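Local atomic coordinates of prolyl-tRNA synthetase (PDB entry 3IAL), a protein that probably joins L-proline to its cognate tRNA(Pro) at the expense of ATP, passing through a prolyl-adenylate intermediate. Residues V303-G308 with Y355-K360. Residues are numbered along the deposited sequence; the frame is centred on the assembly and turned at random.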
# COMPACT_ATOMS: atom_id res chain seq x y z
N VAL B 303 -22.44 6.38 -11.41
CA VAL B 303 -22.45 7.79 -11.80
C VAL B 303 -23.91 8.25 -11.90
O VAL B 303 -24.70 7.64 -12.62
CB VAL B 303 -21.68 8.06 -13.10
CG1 VAL B 303 -22.22 7.20 -14.27
CG2 VAL B 303 -21.71 9.56 -13.43
N ILE B 304 -24.26 9.30 -11.17
CA ILE B 304 -25.61 9.83 -11.20
C ILE B 304 -25.60 11.05 -12.09
O ILE B 304 -24.81 11.97 -11.87
CB ILE B 304 -26.12 10.20 -9.79
CG1 ILE B 304 -25.89 9.05 -8.81
CG2 ILE B 304 -27.60 10.52 -9.84
CD1 ILE B 304 -26.44 9.33 -7.40
N ILE B 305 -26.46 11.07 -13.09
CA ILE B 305 -26.48 12.15 -14.07
C ILE B 305 -27.81 12.91 -14.03
O ILE B 305 -28.86 12.35 -14.34
CB ILE B 305 -26.23 11.62 -15.49
CG1 ILE B 305 -24.87 10.93 -15.56
CG2 ILE B 305 -26.29 12.77 -16.51
CD1 ILE B 305 -24.64 10.12 -16.83
N PRO B 306 -27.78 14.18 -13.60
CA PRO B 306 -28.97 15.02 -13.74
C PRO B 306 -29.24 15.30 -15.21
O PRO B 306 -28.33 15.71 -15.92
CB PRO B 306 -28.59 16.31 -13.00
CG PRO B 306 -27.26 16.09 -12.40
CD PRO B 306 -26.63 14.93 -13.06
N ILE B 307 -30.47 15.05 -15.67
CA ILE B 307 -30.82 15.32 -17.06
C ILE B 307 -31.86 16.43 -17.17
O ILE B 307 -32.61 16.69 -16.22
CB ILE B 307 -31.32 14.05 -17.82
CG1 ILE B 307 -32.62 13.50 -17.22
CG2 ILE B 307 -30.24 12.99 -17.83
CD1 ILE B 307 -33.15 12.29 -17.97
N GLY B 308 -31.86 17.10 -18.32
CA GLY B 308 -32.82 18.15 -18.63
C GLY B 308 -32.71 19.42 -17.80
O GLY B 308 -33.66 20.20 -17.75
N TYR B 355 -20.61 8.10 -23.60
CA TYR B 355 -19.37 7.64 -24.20
C TYR B 355 -18.26 7.50 -23.16
O TYR B 355 -17.61 6.46 -23.08
CB TYR B 355 -18.90 8.60 -25.30
CG TYR B 355 -17.46 8.37 -25.72
CD1 TYR B 355 -17.12 7.29 -26.54
CD2 TYR B 355 -16.43 9.20 -25.27
CE1 TYR B 355 -15.80 7.06 -26.92
CE2 TYR B 355 -15.10 8.98 -25.64
CZ TYR B 355 -14.79 7.90 -26.47
OH TYR B 355 -13.50 7.66 -26.85
N TYR B 356 -18.06 8.56 -22.39
CA TYR B 356 -16.96 8.65 -21.42
C TYR B 356 -17.12 7.63 -20.29
O TYR B 356 -16.18 6.90 -19.98
CB TYR B 356 -16.86 10.07 -20.86
CG TYR B 356 -15.80 10.25 -19.79
CD1 TYR B 356 -14.46 10.44 -20.12
CD2 TYR B 356 -16.15 10.25 -18.44
CE1 TYR B 356 -13.49 10.62 -19.13
CE2 TYR B 356 -15.18 10.41 -17.43
CZ TYR B 356 -13.86 10.60 -17.79
OH TYR B 356 -12.90 10.77 -16.82
N TYR B 357 -18.29 7.60 -19.66
CA TYR B 357 -18.52 6.70 -18.53
C TYR B 357 -18.54 5.23 -18.95
O TYR B 357 -18.11 4.36 -18.18
CB TYR B 357 -19.77 7.09 -17.73
CG TYR B 357 -19.57 8.43 -17.05
CD1 TYR B 357 -18.53 8.60 -16.13
CD2 TYR B 357 -20.37 9.53 -17.34
CE1 TYR B 357 -18.31 9.82 -15.52
CE2 TYR B 357 -20.14 10.76 -16.73
CZ TYR B 357 -19.11 10.90 -15.82
OH TYR B 357 -18.85 12.10 -15.19
N GLU B 358 -18.98 4.96 -20.17
CA GLU B 358 -18.90 3.60 -20.69
C GLU B 358 -17.46 3.22 -21.04
O GLU B 358 -17.03 2.11 -20.75
CB GLU B 358 -19.86 3.41 -21.87
CG GLU B 358 -21.33 3.50 -21.40
CD GLU B 358 -22.33 2.85 -22.35
OE1 GLU B 358 -21.97 2.55 -23.51
OE2 GLU B 358 -23.49 2.64 -21.91
N LEU B 359 -16.72 4.16 -21.63
CA LEU B 359 -15.28 3.98 -21.88
C LEU B 359 -14.55 3.61 -20.59
O LEU B 359 -13.69 2.73 -20.59
CB LEU B 359 -14.68 5.27 -22.46
CG LEU B 359 -13.19 5.28 -22.78
CD1 LEU B 359 -12.92 4.45 -24.02
CD2 LEU B 359 -12.71 6.71 -22.98
N LYS B 360 -14.91 4.28 -19.49
CA LYS B 360 -14.25 4.08 -18.20
C LYS B 360 -14.84 2.92 -17.40
O LYS B 360 -14.39 2.64 -16.29
CB LYS B 360 -14.33 5.36 -17.36
CG LYS B 360 -13.77 6.60 -18.04
CD LYS B 360 -12.26 6.66 -17.98
CE LYS B 360 -11.74 7.38 -16.74
NZ LYS B 360 -10.26 7.64 -16.85
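Y357, near the end of helix 350-359, lays the flat of its ring against V303 on strand 302-307. Start at its CB: with chi1 at -66°, CG stands anti to the carbonyl carbon, and the ring is sent off the helix towards the strand. CG itself meets one branch of the valine, V303 CG1, at 4.0 Å. Next along the rim, Y357 CD2 has the end of the isoleucine chain, I305 CD1, at 4.3 Å; this methyl comes in obliquely and adds a looser, purely apolar touch. The main partner of the ring is V303 CG2, a CH-pi methyl 3.8 Å from the centroid and only 13° off the ring normal. It therefore sits over the middle of the face, 3.8 Å from both Y357 CE2 and Y357 CZ. Y357 CE1 is 4.0 Å from the same methyl, V303 CG2. On the opposite face Y356 CD2 of the same helix lies nearer the rim, so the ring is sandwiched between strand and helix neighbour. At the tip, Y357 OH hydrogen-bonds to D343 OD2, which fixes the polar end while the carbon framework stays packed. V303 and I305 alternate with I304, whose side chain packs on helix 315-334, so the two helices cover opposite faces of the sheet: the three-layer alpha/beta/alpha build of the class IIa synthetase anticodon-binding domain.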